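Local coordinates for protein cephalosporin acylase (PDB 2NLZ) that probably acts as an acylase that hydrolyses amide bonds, as a gamma-glutamyltranspeptidase-family Ntn hydrolase, at residues T54-N66 against A145-L159. The protein carries 1 engineered substitution. Numbering follows the deposited sequence.
Sequences TATALTVLEPTSN and AIRYAEEGYPVTPTL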
# COMPACT_ATOMS: atom_id res chain seq x y z
N THR D 54 -13.81 3.69 -35.08
CA THR D 54 -13.52 4.14 -33.74
C THR D 54 -13.15 5.62 -33.67
O THR D 54 -13.51 6.30 -32.72
CB THR D 54 -12.38 3.30 -33.15
OG1 THR D 54 -12.63 1.91 -33.42
CG2 THR D 54 -12.27 3.52 -31.66
N ALA D 55 -12.41 6.11 -34.67
CA ALA D 55 -11.95 7.49 -34.67
C ALA D 55 -13.13 8.43 -34.80
O ALA D 55 -13.29 9.37 -34.02
CB ALA D 55 -10.96 7.73 -35.79
N THR D 56 -13.97 8.15 -35.79
CA THR D 56 -15.16 8.96 -36.07
C THR D 56 -16.16 8.85 -34.93
O THR D 56 -16.87 9.81 -34.64
CB THR D 56 -15.84 8.56 -37.40
OG1 THR D 56 -16.04 7.14 -37.44
CG2 THR D 56 -14.99 8.99 -38.58
N ALA D 57 -16.23 7.67 -34.31
CA ALA D 57 -17.07 7.47 -33.13
C ALA D 57 -16.65 8.38 -31.99
O ALA D 57 -17.50 9.02 -31.37
CB ALA D 57 -17.05 6.01 -32.69
N LEU D 58 -15.34 8.46 -31.76
CA LEU D 58 -14.73 9.29 -30.70
C LEU D 58 -15.02 10.77 -30.89
O LEU D 58 -15.07 11.54 -29.93
CB LEU D 58 -13.21 9.07 -30.65
CG LEU D 58 -12.72 7.74 -30.07
CD1 LEU D 58 -11.28 7.43 -30.47
CD2 LEU D 58 -12.88 7.70 -28.56
N THR D 59 -15.20 11.15 -32.15
CA THR D 59 -15.56 12.51 -32.54
C THR D 59 -16.88 12.94 -31.91
O THR D 59 -17.09 14.12 -31.63
CB THR D 59 -15.57 12.62 -34.06
OG1 THR D 59 -14.48 13.45 -34.47
CG2 THR D 59 -16.87 13.19 -34.58
N VAL D 60 -17.75 11.97 -31.65
CA VAL D 60 -19.03 12.22 -31.05
C VAL D 60 -19.02 11.86 -29.57
O VAL D 60 -19.64 12.55 -28.76
CB VAL D 60 -20.13 11.40 -31.75
CG1 VAL D 60 -21.47 11.56 -31.02
CG2 VAL D 60 -20.24 11.78 -33.24
N LEU D 61 -18.29 10.79 -29.23
CA LEU D 61 -18.36 10.18 -27.90
C LEU D 61 -17.47 10.82 -26.85
O LEU D 61 -17.75 10.74 -25.65
CB LEU D 61 -18.07 8.69 -27.98
CG LEU D 61 -19.10 7.87 -28.74
CD1 LEU D 61 -18.52 6.55 -29.18
CD2 LEU D 61 -20.36 7.70 -27.89
N GLU D 62 -16.39 11.45 -27.31
CA GLU D 62 -15.49 12.18 -26.41
C GLU D 62 -15.12 13.57 -26.97
O GLU D 62 -13.98 13.80 -27.35
CB GLU D 62 -14.23 11.35 -26.16
CG GLU D 62 -13.42 11.79 -24.97
CD GLU D 62 -12.23 10.89 -24.70
OE1 GLU D 62 -11.13 11.43 -24.46
OE2 GLU D 62 -12.39 9.66 -24.73
N PRO D 63 -16.09 14.51 -26.99
CA PRO D 63 -15.89 15.82 -27.62
C PRO D 63 -14.93 16.72 -26.85
O PRO D 63 -14.53 17.77 -27.35
CB PRO D 63 -17.29 16.44 -27.63
CG PRO D 63 -18.22 15.32 -27.25
CD PRO D 63 -17.44 14.41 -26.40
N THR D 64 -14.56 16.29 -25.66
CA THR D 64 -13.65 17.05 -24.83
C THR D 64 -12.21 16.87 -25.27
O THR D 64 -11.35 17.58 -24.79
CB THR D 64 -13.77 16.63 -23.36
OG1 THR D 64 -13.55 15.22 -23.25
CG2 THR D 64 -15.14 16.97 -22.81
N SER D 65 -11.95 15.95 -26.19
CA SER D 65 -10.58 15.61 -26.58
C SER D 65 -10.39 15.58 -28.09
O SER D 65 -9.35 15.13 -28.60
CB SER D 65 -10.20 14.24 -26.01
OG SER D 65 -10.14 14.28 -24.60
N ASN D 66 -11.37 16.09 -28.81
CA ASN D 66 -11.55 15.65 -30.16
C ASN D 66 -12.52 16.51 -30.92
O ASN D 66 -13.21 17.33 -30.33
CB ASN D 66 -12.13 14.25 -30.09
CG ASN D 66 -11.73 13.43 -31.23
OD1 ASN D 66 -12.36 12.42 -31.51
ND2 ASN D 66 -10.68 13.85 -31.92
N ALA D 145 -20.91 5.95 -35.70
CA ALA D 145 -20.64 7.33 -35.29
C ALA D 145 -21.85 8.21 -35.52
O ALA D 145 -22.21 9.00 -34.65
CB ALA D 145 -19.45 7.88 -36.05
N ILE D 146 -22.48 8.05 -36.69
CA ILE D 146 -23.71 8.76 -37.08
C ILE D 146 -24.86 8.36 -36.18
O ILE D 146 -25.58 9.21 -35.65
CB ILE D 146 -24.08 8.49 -38.56
CG1 ILE D 146 -23.04 9.13 -39.49
CG2 ILE D 146 -25.46 9.02 -38.88
CD1 ILE D 146 -23.01 8.54 -40.88
N ARG D 147 -25.02 7.06 -35.98
CA ARG D 147 -26.06 6.53 -35.11
C ARG D 147 -25.96 7.10 -33.69
O ARG D 147 -26.98 7.38 -33.07
CB ARG D 147 -25.97 5.00 -35.06
CG ARG D 147 -27.20 4.27 -34.51
CD ARG D 147 -26.87 2.91 -33.85
NE ARG D 147 -25.63 2.27 -34.32
CZ ARG D 147 -25.47 1.65 -35.50
NH1 ARG D 147 -26.44 1.59 -36.39
NH2 ARG D 147 -24.29 1.10 -35.78
N TYR D 148 -24.74 7.25 -33.19
CA TYR D 148 -24.52 7.77 -31.84
C TYR D 148 -24.86 9.25 -31.78
O TYR D 148 -25.42 9.72 -30.79
CB TYR D 148 -23.08 7.57 -31.38
CG TYR D 148 -22.70 6.15 -30.99
CD1 TYR D 148 -21.49 5.59 -31.40
CD2 TYR D 148 -23.55 5.37 -30.21
CE1 TYR D 148 -21.14 4.30 -31.06
CE2 TYR D 148 -23.20 4.07 -29.86
CZ TYR D 148 -21.99 3.54 -30.29
OH TYR D 148 -21.62 2.26 -29.95
N ALA D 149 -24.52 9.99 -32.83
CA ALA D 149 -24.77 11.42 -32.85
C ALA D 149 -26.26 11.73 -32.90
O ALA D 149 -26.71 12.66 -32.24
CB ALA D 149 -24.03 12.06 -34.00
N GLU D 150 -27.02 10.95 -33.67
CA GLU D 150 -28.46 11.15 -33.83
C GLU D 150 -29.27 10.71 -32.62
O GLU D 150 -30.15 11.42 -32.16
CB GLU D 150 -28.98 10.45 -35.09
CG GLU D 150 -28.98 11.33 -36.32
CD GLU D 150 -29.55 10.65 -37.54
OE1 GLU D 150 -29.22 9.47 -37.79
OE2 GLU D 150 -30.33 11.31 -38.27
N GLU D 151 -28.96 9.52 -32.11
CA GLU D 151 -29.73 8.94 -31.02
C GLU D 151 -29.25 9.41 -29.67
O GLU D 151 -30.04 9.54 -28.74
CB GLU D 151 -29.71 7.41 -31.11
CG GLU D 151 -30.54 6.86 -32.27
CD GLU D 151 -30.16 5.44 -32.67
OE1 GLU D 151 -30.42 5.07 -33.84
OE2 GLU D 151 -29.61 4.69 -31.84
N GLY D 152 -27.95 9.68 -29.56
CA GLY D 152 -27.38 10.19 -28.31
C GLY D 152 -26.80 9.14 -27.38
O GLY D 152 -27.03 7.95 -27.56
N TYR D 153 -26.05 9.60 -26.38
CA TYR D 153 -25.43 8.70 -25.40
C TYR D 153 -25.40 9.29 -23.99
O TYR D 153 -25.30 10.50 -23.82
CB TYR D 153 -24.01 8.32 -25.85
CG TYR D 153 -23.04 9.48 -25.94
CD1 TYR D 153 -22.17 9.77 -24.90
CD2 TYR D 153 -22.98 10.27 -27.08
CE1 TYR D 153 -21.27 10.83 -24.98
CE2 TYR D 153 -22.09 11.33 -27.18
CZ TYR D 153 -21.24 11.61 -26.12
OH TYR D 153 -20.36 12.65 -26.22
N PRO D 154 -25.48 8.42 -22.96
CA PRO D 154 -25.33 8.87 -21.57
C PRO D 154 -23.90 9.25 -21.24
O PRO D 154 -22.97 8.52 -21.55
CB PRO D 154 -25.74 7.65 -20.74
CG PRO D 154 -25.53 6.49 -21.63
CD PRO D 154 -25.73 6.97 -23.04
N VAL D 155 -23.74 10.41 -20.61
CA VAL D 155 -22.42 10.96 -20.30
C VAL D 155 -21.80 10.33 -19.05
O VAL D 155 -22.41 10.31 -17.98
CB VAL D 155 -22.51 12.51 -20.18
CG1 VAL D 155 -21.18 13.11 -19.75
CG2 VAL D 155 -22.95 13.10 -21.50
N THR D 156 -20.60 9.79 -19.19
CA THR D 156 -19.91 9.17 -18.07
C THR D 156 -19.34 10.26 -17.15
O THR D 156 -19.06 11.37 -17.62
CB THR D 156 -18.80 8.18 -18.55
OG1 THR D 156 -17.69 8.92 -19.05
CG2 THR D 156 -19.33 7.23 -19.64
N PRO D 157 -19.17 9.96 -15.83
CA PRO D 157 -18.65 10.90 -14.83
C PRO D 157 -17.35 11.62 -15.21
O PRO D 157 -17.21 12.81 -14.95
CB PRO D 157 -18.38 10.01 -13.62
CG PRO D 157 -19.33 8.90 -13.76
CD PRO D 157 -19.51 8.66 -15.23
N THR D 158 -16.42 10.88 -15.82
CA THR D 158 -15.12 11.43 -16.20
C THR D 158 -15.28 12.46 -17.32
O THR D 158 -14.75 13.57 -17.22
CB THR D 158 -14.16 10.32 -16.65
OG1 THR D 158 -14.22 9.24 -15.72
CG2 THR D 158 -12.72 10.84 -16.73
N LEU D 159 -16.01 12.08 -18.36
CA LEU D 159 -16.33 12.99 -19.45
C LEU D 159 -17.08 14.21 -18.92
O LEU D 159 -16.80 15.34 -19.33
CB LEU D 159 -17.13 12.27 -20.53
CG LEU D 159 -17.54 13.06 -21.77
CD1 LEU D 159 -16.34 13.37 -22.61
CD2 LEU D 159 -18.55 12.26 -22.58
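In a helical layer of the fold, the last two turns of helix 47-61 run beside helix 143-151, closest where Ala-57 meets Ala-145. Segments 54-61 and 145-151 are nearly parallel, their axes 14° apart and 8.6 Å at closest approach, a spacing that small residues permit: Ala-57 CA and Ala-145 CA are 4.2 Å apart. One turn on, Val-60 straddles Ala-149, with CG1 near its CA and CG2 3.9 Å from its CB. In this gamma-glutamyltranspeptidase-family fold, the chain leaves helix 143-151 through Gly-152, at positive phi, and passes the end of helix 47-61. There Tyr-153, its CG set between backbone N and carbonyl carbon (chi1 63°), donates from OH to a lone pair of Val-60 O at 2.6 Å, in the carbonyl plane. Leu-61 fills the angle between two tyrosines: its CD2 lies over a face of each ring, 3.8 Å from the Tyr-153 centroid in a CH-pi contact and offset toward the rim of Tyr-148, while CD1 meets Tyr-148 CD1 and CE1. Further along, Leu-159 CD1 packs against Thr-64 and Pro-63 CD of the type I turn 62-65. Glu-62 OE1 forms a salt bridge with Arg-511, and OE2 a hydrogen bond with Ser-29 OG.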